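Local coordinates for protein NAD-dependent aldehyde dehydrogenase (Burkholderia multivorans, PDB 5UJU) that probably catalyses the NAD-dependent oxidation of aldehydes to carboxylic acids, at residues V203-G208 with R553-Q558; G208-C213 with N233-K238; G242-L247 with V268-T273; K291-T296 with A312-E317. All blocks are in the same frame, centred on the assembly; numbering follows the deposited sequence.

Contact 1 (V203-G208 with R553-Q558)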
loop_
_atom_site.group_PDB
_atom_site.type_symbol
_atom_site.label_atom_id
_atom_site.label_comp_id
_atom_site.label_asym_id
_atom_site.label_seq_id
_atom_site.Cartn_x
_atom_site.Cartn_y
_atom_site.Cartn_z
ATOM N N VAL A 203 -4.256 0.187 -15.074
ATOM C CA VAL A 203 -5.476 -0.582 -14.872
ATOM C C VAL A 203 -6.010 -0.319 -13.465
ATOM O O VAL A 203 -5.294 -0.533 -12.480
ATOM C CB VAL A 203 -5.233 -2.083 -15.093
ATOM C CG1 VAL A 203 -6.518 -2.871 -14.888
ATOM C CG2 VAL A 203 -4.689 -2.324 -16.518
ATOM N N PRO A 204 -7.235 0.184 -13.320
ATOM C CA PRO A 204 -7.838 0.306 -11.990
ATOM C C PRO A 204 -8.029 -1.061 -11.363
ATOM O O PRO A 204 -8.027 -2.085 -12.044
ATOM C CB PRO A 204 -9.191 0.968 -12.269
ATOM C CG PRO A 204 -9.053 1.534 -13.641
ATOM C CD PRO A 204 -8.144 0.639 -14.378
ATOM N N ARG A 205 -8.173 -1.068 -10.029
ATOM C CA ARG A 205 -8.462 -2.319 -9.334
ATOM C C ARG A 205 -9.856 -2.847 -9.675
ATOM O O ARG A 205 -10.044 -4.054 -9.855
ATOM C CB ARG A 205 -8.312 -2.116 -7.825
ATOM C CG ARG A 205 -6.866 -1.944 -7.410
ATOM C CD ARG A 205 -6.111 -3.255 -7.525
ATOM N NE ARG A 205 -4.861 -3.185 -6.777
ATOM C CZ ARG A 205 -4.173 -4.240 -6.357
ATOM N NH1 ARG A 205 -4.610 -5.469 -6.619
ATOM N NH2 ARG A 205 -3.053 -4.052 -5.656
ATOM N N GLY A 206 -10.852 -1.970 -9.742
ATOM C CA GLY A 206 -12.205 -2.431 -9.969
ATOM C C GLY A 206 -13.232 -1.539 -9.313
ATOM O O GLY A 206 -13.258 -0.329 -9.560
ATOM N N THR A 207 -14.091 -2.118 -8.482
ATOM C CA THR A 207 -15.105 -1.348 -7.782
ATOM C C THR A 207 -14.664 -1.092 -6.348
ATOM O O THR A 207 -14.347 -2.030 -5.607
ATOM C CB THR A 207 -16.451 -2.066 -7.818
ATOM O OG1 THR A 207 -16.892 -2.152 -9.178
ATOM C CG2 THR A 207 -17.497 -1.305 -7.009
ATOM N N GLY A 208 -14.671 0.173 -5.957
ATOM C CA GLY A 208 -14.375 0.564 -4.593
ATOM C C GLY A 208 -15.663 0.795 -3.826
ATOM O O GLY A 208 -16.712 1.084 -4.413
ATOM N N ARG A 553 -4.141 1.689 -5.626
ATOM C CA ARG A 553 -5.503 1.672 -6.166
ATOM C C ARG A 553 -5.547 1.474 -7.674
ATOM O O ARG A 553 -6.642 1.318 -8.235
ATOM C CB ARG A 553 -6.240 2.966 -5.792
ATOM C CG ARG A 553 -6.248 3.248 -4.259
ATOM C CD ARG A 553 -7.100 4.477 -3.927
ATOM N NE ARG A 553 -7.013 4.818 -2.507
ATOM C CZ ARG A 553 -7.990 4.651 -1.617
ATOM N NH1 ARG A 553 -9.174 4.153 -1.977
ATOM N NH2 ARG A 553 -7.777 4.986 -0.346
ATOM N N PHE A 554 -4.397 1.476 -8.338
ATOM C CA PHE A 554 -4.280 1.126 -9.748
ATOM C C PHE A 554 -3.124 0.149 -9.860
ATOM O O PHE A 554 -2.294 0.039 -8.946
ATOM C CB PHE A 554 -4.006 2.361 -10.640
ATOM C CG PHE A 554 -2.684 3.012 -10.344
ATOM C CD1 PHE A 554 -1.546 2.676 -11.071
ATOM C CD2 PHE A 554 -2.562 3.910 -9.294
ATOM C CE1 PHE A 554 -0.316 3.249 -10.776
ATOM C CE2 PHE A 554 -1.331 4.479 -8.987
ATOM C CZ PHE A 554 -0.209 4.153 -9.727
ATOM N N ARG A 555 -3.083 -0.573 -10.978
ATOM C CA ARG A 555 -1.957 -1.428 -11.310
ATOM C C ARG A 555 -1.496 -1.076 -12.720
ATOM O O ARG A 555 -2.141 -0.292 -13.424
ATOM C CB ARG A 555 -2.318 -2.919 -11.184
ATOM C CG ARG A 555 -2.851 -3.365 -9.808
ATOM C CD ARG A 555 -1.739 -3.556 -8.749
ATOM N NE ARG A 555 -1.182 -2.276 -8.316
ATOM C CZ ARG A 555 0.078 -2.091 -7.942
ATOM N NH1 ARG A 555 0.926 -3.107 -7.942
ATOM N NH2 ARG A 555 0.495 -0.877 -7.587
ATOM N N VAL A 556 -0.344 -1.617 -13.112
ATOM C CA VAL A 556 0.237 -1.391 -14.438
ATOM C C VAL A 556 0.389 -2.743 -15.124
ATOM O O VAL A 556 1.079 -3.632 -14.605
ATOM C CB VAL A 556 1.589 -0.665 -14.356
ATOM C CG1 VAL A 556 2.113 -0.332 -15.742
ATOM C CG2 VAL A 556 1.453 0.609 -13.529
ATOM N N VAL A 557 -0.256 -2.899 -16.282
ATOM C CA VAL A 557 -0.141 -4.100 -17.109
ATOM C C VAL A 557 0.685 -3.736 -18.337
ATOM O O VAL A 557 0.297 -2.869 -19.131
ATOM C CB VAL A 557 -1.518 -4.658 -17.513
ATOM C CG1 VAL A 557 -1.354 -5.756 -18.582
ATOM C CG2 VAL A 557 -2.258 -5.220 -16.298
ATOM N N GLN A 558 1.828 -4.381 -18.495
ATOM C CA GLN A 558 2.711 -4.019 -19.587
ATOM C C GLN A 558 2.662 -5.041 -20.708
ATOM O O GLN A 558 2.186 -6.169 -20.547
ATOM C CB GLN A 558 4.144 -3.887 -19.106
ATOM C CG GLN A 558 4.786 -5.206 -18.785
ATOM C CD GLN A 558 6.248 -5.035 -18.438
ATOM O OE1 GLN A 558 6.596 -4.352 -17.455
ATOM N NE2 GLN A 558 7.119 -5.619 -19.256
#
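Val-203 and Arg-555 face each other as an antiparallel, hydrogen-bonded pair. The N-H of Val-203 reaches Arg-555 O at 2.7 Å, and Arg-555 N returns an equally short bond to Val-203 O, both close to straight (176° and 171°). On the same face of the sheet, Val-203 CG2 meets Val-557 CG2 at 3.8 Å. Beyond Pro-204, paired with Phe-554 without hydrogen bonds, Arg-205 leaves the strand. Its N-H makes a weak bond to Arg-553 O, while its chain, bent at chi2 (-71°), lies beside that of Arg-555, pointing the same way. Arg-555 CD sits over one face of the Arg-205 guanidinium, offset toward the rim and 3.4 Å from Arg-205 NH2. Two like charges are thus held close, with Arg-205 NH2 3.7 Å from Arg-555 NE. Acceptors around them probably offset the repulsion: Arg-555 NE bonds to Phe-554 O at 2.6 Å, Arg-205 NH2 to Asn-552 OD1, and Arg-555 NH2 forms a salt bridge with Asp-546 of the second subunit. The pairing lies where strand 554-562, the C-terminal strand of the arm, joins strand 191-211 near the dimer interface; helix 97-132 packs on Pro-204, and strand 290-296 touches Arg-205 and Arg-553.

Contact 2 (G208-C213 with N233-K238)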
loop_
_atom_site.group_PDB
_atom_site.type_symbol
_atom_site.label_atom_id
_atom_site.label_comp_id
_atom_site.label_asym_id
_atom_site.label_seq_id
_atom_site.Cartn_x
_atom_site.Cartn_y
_atom_site.Cartn_z
ATOM N N GLY A 208 -14.671 0.173 -5.957
ATOM C CA GLY A 208 -14.375 0.564 -4.593
ATOM C C GLY A 208 -15.663 0.795 -3.826
ATOM O O GLY A 208 -16.712 1.084 -4.413
ATOM N N LEU A 209 -15.581 0.618 -2.506
ATOM C CA LEU A 209 -16.697 0.819 -1.596
ATOM C C LEU A 209 -16.324 1.930 -0.616
ATOM O O LEU A 209 -15.231 1.910 -0.037
ATOM C CB LEU A 209 -17.032 -0.492 -0.867
ATOM C CG LEU A 209 -18.028 -0.453 0.295
ATOM C CD1 LEU A 209 -19.415 -0.077 -0.219
ATOM C CD2 LEU A 209 -18.069 -1.790 1.102
ATOM N N VAL A 210 -17.207 2.918 -0.464
ATOM C CA VAL A 210 -17.016 4.005 0.495
ATOM C C VAL A 210 -18.073 3.851 1.578
ATOM O O VAL A 210 -19.275 3.934 1.298
ATOM C CB VAL A 210 -17.082 5.391 -0.168
ATOM C CG1 VAL A 210 -17.003 6.488 0.895
ATOM C CG2 VAL A 210 -15.929 5.561 -1.150
ATOM N N LEU A 211 -17.621 3.605 2.809
ATOM C CA LEU A 211 -18.496 3.373 3.956
ATOM C C LEU A 211 -18.499 4.633 4.803
ATOM O O LEU A 211 -17.479 4.985 5.416
ATOM C CB LEU A 211 -18.040 2.161 4.770
ATOM C CG LEU A 211 -18.094 0.823 4.029
ATOM C CD1 LEU A 211 -17.521 -0.315 4.863
ATOM C CD2 LEU A 211 -19.553 0.526 3.681
ATOM N N GLY A 212 -19.648 5.307 4.836
ATOM C CA GLY A 212 -19.695 6.663 5.323
ATOM C C GLY A 212 -19.797 6.748 6.832
ATOM O O GLY A 212 -20.123 5.772 7.520
ATOM N N CYS A 213 -19.506 7.957 7.317
ATOM C CA CYS A 213 -19.430 8.327 8.727
ATOM C C CYS A 213 -20.583 9.270 9.091
ATOM O O CYS A 213 -21.058 10.047 8.255
ATOM C CB CYS A 213 -18.070 8.989 9.001
ATOM S SG CYS A 213 -17.986 10.145 10.375
ATOM N N ASN A 233 -11.246 3.749 -10.792
ATOM C CA ASN A 233 -12.148 2.756 -10.251
ATOM C C ASN A 233 -13.583 3.254 -10.329
ATOM O O ASN A 233 -13.839 4.452 -10.429
ATOM C CB ASN A 233 -11.770 2.453 -8.790
ATOM C CG ASN A 233 -10.389 1.874 -8.674
ATOM O OD1 ASN A 233 -10.207 0.686 -8.877
ATOM N ND2 ASN A 233 -9.394 2.719 -8.392
ATOM N N THR A 234 -14.524 2.316 -10.263
ATOM C CA THR A 234 -15.915 2.660 -10.006
ATOM C C THR A 234 -16.149 2.614 -8.494
ATOM O O THR A 234 -15.392 1.982 -7.758
ATOM C CB THR A 234 -16.864 1.700 -10.730
ATOM O OG1 THR A 234 -16.511 0.351 -10.406
ATOM C CG2 THR A 234 -16.799 1.892 -12.271
ATOM N N VAL A 235 -17.196 3.303 -8.027
ATOM C CA VAL A 235 -17.401 3.509 -6.591
ATOM C C VAL A 235 -18.863 3.285 -6.223
ATOM O O VAL A 235 -19.760 3.850 -6.853
ATOM C CB VAL A 235 -16.971 4.925 -6.158
ATOM C CG1 VAL A 235 -17.001 5.048 -4.651
ATOM C CG2 VAL A 235 -15.585 5.254 -6.691
ATOM N N ILE A 236 -19.099 2.512 -5.166
ATOM C CA ILE A 236 -20.399 2.437 -4.503
ATOM C C ILE A 236 -20.260 3.198 -3.191
ATOM O O ILE A 236 -19.386 2.875 -2.369
ATOM C CB ILE A 236 -20.845 0.984 -4.254
ATOM C CG1 ILE A 236 -21.020 0.217 -5.584
ATOM C CG2 ILE A 236 -22.126 0.950 -3.436
ATOM C CD1 ILE A 236 -21.171 -1.289 -5.410
ATOM N N VAL A 237 -21.068 4.241 -3.020
ATOM C CA VAL A 237 -21.026 5.073 -1.819
ATOM C C VAL A 237 -22.148 4.622 -0.897
ATOM O O VAL A 237 -23.330 4.713 -1.257
ATOM C CB VAL A 237 -21.156 6.564 -2.159
ATOM C CG1 VAL A 237 -21.121 7.405 -0.892
ATOM C CG2 VAL A 237 -20.052 6.994 -3.126
ATOM N N LYS A 238 -21.776 4.122 0.283
ATOM C CA LYS A 238 -22.710 3.647 1.300
ATOM C C LYS A 238 -22.614 4.564 2.510
ATOM O O LYS A 238 -21.780 4.332 3.398
ATOM C CB LYS A 238 -22.386 2.200 1.695
ATOM C CG LYS A 238 -23.571 1.407 2.259
ATOM C CD LYS A 238 -24.094 1.918 3.596
ATOM C CE LYS A 238 -23.063 1.724 4.719
ATOM N NZ LYS A 238 -23.632 2.240 6.008
HETATM O O HOH W 1 -21.452 3.407 7.286
#
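Val-210 and Val-235 form the apolar centre on one face of this parallel strand pair, crossing obliquely with Val-210 CG2 3.7 Å from Val-235 CG1. With CG1 of Val-210 anti to the backbone N (chi1 175°), it is the CG2 branch, beside that N, that makes the touch. Leu-225 of helix 217-230 covers both valines. Gly-208, the strand partner of Val-235, adds no side chain to this face. On the other face Leu-209 CD1 reaches over the neighbouring backbone to 3.7 Å from Ile-236 O, and Leu-211 CD2 lies 3.8 Å from Lys-238 CB, near the aliphatic CE of the same lysine as well.

Between the faces run five backbone hydrogen bonds, alternating in direction from Gly-208 N to Thr-234 O at one end to Gly-212 N to Lys-238 O at the other. The polar edge follows at the C-terminal ends of the strands. The Lys-238 chain is bent at chi2 and chi3, which folds CE back to Leu-211; beyond it Lys-238 NZ donates to a water 2.8 Å away, and this water donates to Gly-212 O at 2.7 Å. NZ also forms a salt bridge with Asp-277.

Strands 191-211 and 234-238, with helix 217-230 between them, form a beta-alpha-beta unit of what is, by family, the Rossmann-type NAD-binding domain. Lysine thus plays two parts here: its methylenes extend the hydrophobic layer, while its ammonium is supplied with an anionic partner and a water at the carboxyl edge of the sheet.

Contact 3 (G242-L247 with V268-T273)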
loop_
_atom_site.group_PDB
_atom_site.type_symbol
_atom_site.label_atom_id
_atom_site.label_comp_id
_atom_site.label_asym_id
_atom_site.label_seq_id
_atom_site.Cartn_x
_atom_site.Cartn_y
_atom_site.Cartn_z
ATOM N N GLY A 242 -27.494 7.728 9.229
ATOM C CA GLY A 242 -27.851 9.006 9.818
ATOM C C GLY A 242 -27.368 10.232 9.062
ATOM O O GLY A 242 -27.725 11.355 9.434
ATOM N N ALA A 243 -26.571 10.054 7.998
ATOM C CA ALA A 243 -26.019 11.187 7.246
ATOM C C ALA A 243 -25.895 10.789 5.776
ATOM O O ALA A 243 -24.796 10.676 5.239
ATOM C CB ALA A 243 -24.657 11.632 7.782
ATOM N N ILE A 244 -27.036 10.578 5.121
ATOM C CA ILE A 244 -27.045 10.197 3.705
ATOM C C ILE A 244 -27.013 11.414 2.792
ATOM O O ILE A 244 -26.241 11.461 1.835
ATOM C CB ILE A 244 -28.275 9.321 3.395
ATOM C CG1 ILE A 244 -28.261 8.045 4.238
ATOM C CG2 ILE A 244 -28.331 8.991 1.882
ATOM C CD1 ILE A 244 -29.640 7.373 4.320
ATOM N N LEU A 245 -27.855 12.404 3.075
ATOM C CA LEU A 245 -28.075 13.515 2.152
ATOM C C LEU A 245 -26.796 14.173 1.657
ATOM O O LEU A 245 -26.704 14.431 0.443
ATOM C CB LEU A 245 -29.003 14.558 2.795
ATOM C CG LEU A 245 -29.463 15.652 1.814
ATOM C CD1 LEU A 245 -30.165 15.012 0.597
ATOM C CD2 LEU A 245 -30.370 16.706 2.456
ATOM N N PRO A 246 -25.796 14.485 2.502
ATOM C CA PRO A 246 -24.574 15.106 1.960
ATOM C C PRO A 246 -23.889 14.263 0.900
ATOM O O PRO A 246 -23.357 14.824 -0.066
ATOM C CB PRO A 246 -23.680 15.300 3.210
ATOM C CG PRO A 246 -24.635 15.368 4.340
ATOM C CD PRO A 246 -25.757 14.427 3.981
ATOM N N LEU A 247 -23.864 12.934 1.057
ATOM C CA LEU A 247 -23.251 12.098 0.038
ATOM C C LEU A 247 -24.194 11.816 -1.126
ATOM O O LEU A 247 -23.724 11.572 -2.236
ATOM C CB LEU A 247 -22.761 10.792 0.649
ATOM C CG LEU A 247 -21.524 11.048 1.526
ATOM C CD1 LEU A 247 -21.246 9.839 2.401
ATOM C CD2 LEU A 247 -20.298 11.403 0.661
ATOM N N VAL A 268 -20.476 5.901 -10.449
ATOM C CA VAL A 268 -20.721 6.216 -9.036
ATOM C C VAL A 268 -22.193 5.975 -8.716
ATOM O O VAL A 268 -23.075 6.556 -9.363
ATOM C CB VAL A 268 -20.334 7.663 -8.692
ATOM C CG1 VAL A 268 -20.667 7.965 -7.231
ATOM C CG2 VAL A 268 -18.859 7.888 -8.969
ATOM N N THR A 269 -22.461 5.138 -7.705
ATOM C CA THR A 269 -23.824 4.858 -7.263
ATOM C C THR A 269 -23.947 5.076 -5.759
ATOM O O THR A 269 -22.951 5.148 -5.031
ATOM C CB THR A 269 -24.268 3.427 -7.606
ATOM O OG1 THR A 269 -23.315 2.486 -7.103
ATOM C CG2 THR A 269 -24.405 3.255 -9.129
ATOM N N LEU A 270 -25.190 5.174 -5.296
ATOM C CA LEU A 270 -25.495 5.472 -3.901
ATOM C C LEU A 270 -26.298 4.323 -3.315
ATOM O O LEU A 270 -27.395 4.024 -3.795
ATOM C CB LEU A 270 -26.293 6.773 -3.781
ATOM C CG LEU A 270 -26.646 7.119 -2.337
ATOM C CD1 LEU A 270 -25.457 7.836 -1.674
ATOM C CD2 LEU A 270 -27.943 7.944 -2.241
ATOM N N LEU A 271 -25.771 3.695 -2.273
ATOM C CA LEU A 271 -26.471 2.613 -1.591
ATOM C C LEU A 271 -26.968 3.175 -0.253
ATOM O O LEU A 271 -26.281 3.089 0.770
ATOM C CB LEU A 271 -25.551 1.394 -1.408
ATOM C CG LEU A 271 -26.155 0.179 -0.670
ATOM C CD1 LEU A 271 -27.319 -0.357 -1.446
ATOM C CD2 LEU A 271 -25.133 -0.927 -0.429
ATOM N N ALA A 272 -28.157 3.768 -0.271
ATOM C CA ALA A 272 -28.773 4.260 0.952
ATOM C C ALA A 272 -29.373 3.091 1.712
ATOM O O ALA A 272 -29.862 2.133 1.106
ATOM C CB ALA A 272 -29.852 5.291 0.640
ATOM N N THR A 273 -29.318 3.160 3.043
ATOM C CA THR A 273 -29.800 2.069 3.876
ATOM C C THR A 273 -30.574 2.617 5.069
ATOM O O THR A 273 -30.517 3.809 5.401
ATOM C CB THR A 273 -28.643 1.184 4.374
ATOM O OG1 THR A 273 -27.745 1.969 5.173
ATOM C CG2 THR A 273 -27.862 0.614 3.211
#
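Ile-244 turns CG1 anti to its carbonyl carbon (chi1 -60°), which leaves CG2 on the side of Leu-270 and Ala-272; chi2, near 161°, carries CD1 onward toward Thr-273. The side chain of Leu-270 leaves its strand toward 242-247. The two branches of Ile-244 therefore work separately. CG2 of Ile-244 packs against Ala-272 CB at 4.2 Å and Leu-270 CD2 at 4.3 Å, whereas Ile-244 CD1 rests 3.8 Å from the carbonyl oxygen of Thr-273. The other methyl of Leu-270, CD1, comes to 4.2 Å from Leu-247 O in helix 245-260, and Pro-239 packs on both leucines.

The pair joins the beginning of helix 245-260 to the short strand 268-270 and the loop after it, within the beta-alpha-beta unit that starts at strand 234-238. Polar groups of both segments find partners in other parts of the chain. The Thr-273 hydroxyl is hydrogen-bonded to Asp-277, Glu-80 OE2 accepts the N-H groups of both Ile-244 and Leu-245, and Leu-270 O takes a bond from Gln-70 NE2.

No hydrogen bond crosses between 242-247 and 268-273. Cohesion between these buried segments rests on methyl groups packed against methyls and two carbonyl oxygens, so the join is made by shape and apolar burial, with the hydrogen bonding directed outward.

Contact 4 (K291-T296 with A312-E317)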
loop_
_atom_site.group_PDB
_atom_site.type_symbol
_atom_site.label_atom_id
_atom_site.label_comp_id
_atom_site.label_asym_id
_atom_site.label_seq_id
_atom_site.Cartn_x
_atom_site.Cartn_y
_atom_site.Cartn_z
ATOM N N LYS A 291 -12.996 -4.362 -4.569
ATOM C CA LYS A 291 -11.542 -4.454 -4.524
ATOM C C LYS A 291 -10.901 -3.419 -3.620
ATOM O O LYS A 291 -9.727 -3.578 -3.259
ATOM C CB LYS A 291 -10.949 -4.291 -5.933
ATOM C CG LYS A 291 -11.421 -5.343 -6.922
ATOM C CD LYS A 291 -10.963 -6.702 -6.472
ATOM C CE LYS A 291 -11.167 -7.714 -7.576
ATOM N NZ LYS A 291 -10.923 -9.080 -7.059
ATOM N N LEU A 292 -11.624 -2.360 -3.282
ATOM C CA LEU A 292 -11.137 -1.298 -2.414
ATOM C C LEU A 292 -12.244 -0.970 -1.421
ATOM O O LEU A 292 -13.424 -0.968 -1.788
ATOM C CB LEU A 292 -10.753 -0.045 -3.219
ATOM C CG LEU A 292 -9.829 -0.190 -4.444
ATOM C CD1 LEU A 292 -9.637 1.094 -5.199
ATOM C CD2 LEU A 292 -8.480 -0.689 -4.010
ATOM N N ILE A 293 -11.877 -0.713 -0.168
ATOM C CA ILE A 293 -12.842 -0.282 0.847
ATOM C C ILE A 293 -12.223 0.864 1.632
ATOM O O ILE A 293 -11.104 0.727 2.140
ATOM C CB ILE A 293 -13.228 -1.424 1.809
ATOM C CG1 ILE A 293 -13.829 -2.615 1.053
ATOM C CG2 ILE A 293 -14.179 -0.902 2.929
ATOM C CD1 ILE A 293 -14.117 -3.831 1.946
ATOM N N ASP A 294 -12.943 1.985 1.735
ATOM C CA ASP A 294 -12.563 3.104 2.598
ATOM C C ASP A 294 -13.624 3.270 3.677
ATOM O O ASP A 294 -14.797 3.501 3.367
ATOM C CB ASP A 294 -12.397 4.407 1.800
ATOM C CG ASP A 294 -11.132 4.413 0.939
ATOM O OD1 ASP A 294 -10.078 4.929 1.379
ATOM O OD2 ASP A 294 -11.170 3.861 -0.173
ATOM N N PHE A 295 -13.208 3.161 4.942
ATOM C CA PHE A 295 -14.138 3.091 6.060
ATOM C C PHE A 295 -13.772 4.097 7.141
ATOM O O PHE A 295 -12.597 4.224 7.510
ATOM C CB PHE A 295 -14.152 1.676 6.645
ATOM C CG PHE A 295 -14.795 1.575 8.015
ATOM C CD1 PHE A 295 -14.041 1.740 9.171
ATOM C CD2 PHE A 295 -16.144 1.285 8.142
ATOM C CE1 PHE A 295 -14.627 1.626 10.430
ATOM C CE2 PHE A 295 -16.739 1.167 9.395
ATOM C CZ PHE A 295 -15.978 1.335 10.542
ATOM N N THR A 296 -14.794 4.771 7.679
ATOM C CA THR A 296 -14.671 5.586 8.886
ATOM C C THR A 296 -15.706 5.125 9.904
ATOM O O THR A 296 -16.898 5.070 9.589
ATOM C CB THR A 296 -14.884 7.078 8.591
ATOM O OG1 THR A 296 -13.949 7.521 7.609
ATOM C CG2 THR A 296 -14.685 7.897 9.861
ATOM N N ALA A 312 -9.939 -7.261 -0.729
ATOM C CA ALA A 312 -9.896 -5.834 -0.986
ATOM C C ALA A 312 -8.705 -5.207 -0.275
ATOM O O ALA A 312 -8.171 -5.760 0.690
ATOM C CB ALA A 312 -11.183 -5.152 -0.518
ATOM N N GLN A 313 -8.294 -4.046 -0.782
ATOM C CA GLN A 313 -7.437 -3.125 -0.040
ATOM C C GLN A 313 -8.321 -2.280 0.858
ATOM O O GLN A 313 -9.229 -1.599 0.369
ATOM C CB GLN A 313 -6.684 -2.207 -0.983
ATOM C CG GLN A 313 -5.756 -2.888 -1.889
ATOM C CD GLN A 313 -5.514 -2.023 -3.085
ATOM O OE1 GLN A 313 -5.513 -0.794 -2.989
ATOM N NE2 GLN A 313 -5.387 -2.643 -4.231
ATOM N N VAL A 314 -8.076 -2.330 2.166
ATOM C CA VAL A 314 -8.942 -1.714 3.162
ATOM C C VAL A 314 -8.213 -0.545 3.818
ATOM O O VAL A 314 -7.105 -0.711 4.346
ATOM C CB VAL A 314 -9.397 -2.743 4.207
ATOM C CG1 VAL A 314 -10.366 -2.111 5.192
ATOM C CG2 VAL A 314 -10.051 -3.917 3.513
ATOM N N TYR A 315 -8.838 0.631 3.784
ATOM C CA TYR A 315 -8.332 1.840 4.424
ATOM C C TYR A 315 -9.316 2.246 5.505
ATOM O O TYR A 315 -10.506 2.402 5.229
ATOM C CB TYR A 315 -8.168 2.966 3.408
ATOM C CG TYR A 315 -7.383 2.534 2.188
ATOM C CD1 TYR A 315 -6.000 2.678 2.150
ATOM C CD2 TYR A 315 -8.022 1.979 1.082
ATOM C CE1 TYR A 315 -5.266 2.292 1.054
ATOM C CE2 TYR A 315 -7.296 1.573 -0.029
ATOM C CZ TYR A 315 -5.915 1.730 -0.033
ATOM O OH TYR A 315 -5.169 1.352 -1.120
ATOM N N THR A 316 -8.829 2.402 6.738
ATOM C CA THR A 316 -9.730 2.579 7.867
ATOM C C THR A 316 -9.338 3.802 8.674
ATOM O O THR A 316 -8.147 4.119 8.801
ATOM C CB THR A 316 -9.750 1.357 8.804
ATOM O OG1 THR A 316 -8.419 1.089 9.276
ATOM C CG2 THR A 316 -10.309 0.115 8.098
ATOM N N GLU A 317 -10.370 4.486 9.182
ATOM C CA GLU A 317 -10.299 5.476 10.257
ATOM C C GLU A 317 -11.143 4.946 11.404
ATOM O O GLU A 317 -12.345 4.715 11.230
ATOM C CB GLU A 317 -10.839 6.838 9.822
ATOM C CG GLU A 317 -10.155 7.490 8.637
ATOM C CD GLU A 317 -8.938 8.279 9.065
ATOM O OE1 GLU A 317 -8.877 8.650 10.258
ATOM O OE2 GLU A 317 -8.061 8.550 8.216
#
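Ile-293 and its neighbours on strand 290-296 are joined to strand 313-317 by five backbone hydrogen bonds, alternating in direction as parallel strands require. Ile-293 holds the middle: its N-H goes to Gln-313 O, and Ile-293 O receives Tyr-315 N at 2.8 Å. The first bond, from Gln-313 N to Lys-291 O, differs in that its donor sits above the carbonyl plane.

Apolar packing occupies the face of Ile-293 and Phe-295. Ile-293 CG1 lies 4.0 Å from Ala-312 CB, and Phe-295 CD1 lies 4.2 Å from Thr-316 CG2. Helix 299-308 covers this face through Leu-305, completing the beta-alpha-beta unit at this edge of the Rossmann-type sheet; a bound imidazole, probably from the crystallisation liquor, lies about 4 Å from the Phe-295 side chain.

Polar groups gather on the opposite face. Tyr-315 sets CG anti to its carbonyl carbon (chi1 -51°), and its side chain runs beside Asp-294, carboxylate and ring only 10° from parallel, with Asp-294 OD1 3.4 Å from Tyr-315 CB. Ile-293 O meets the ring edge at Tyr-315 CD2, 3.5 Å away. Arg-553 links the pair, through a salt bridge to Asp-294 OD2 and a cation-pi contact with Tyr-315. Tyr-315 OH donates to Gln-313 OE1 at 2.9 Å, in the amide plane on a lone pair, while Gln-313 NE2 bonds to Asn-552 O. Leu-292 lies side by side with Gln-313, pointing the same way.

All four contacts reach one mixed sheet, whose parallel part runs 268-270, 234-238, 191-211, 290-296, 313-317. Strand 191-211, part of contact 2, lies between strand 234-238 and strand 290-296 of contact 4; the centres of contacts 2 and 4 are about 9 Å apart. The centre of contact 3 is about 9 Å from that of contact 2 and about 17 Å from that of contact 4. Contacts 2, 3 and 4 follow one another along the chain as three beta-alpha-beta units, nested inside the long loop closed by contact 1, which shares Gly-208 with contact 2. One long strand thus continues from the arm next to the second subunit into the probable NAD-binding domain.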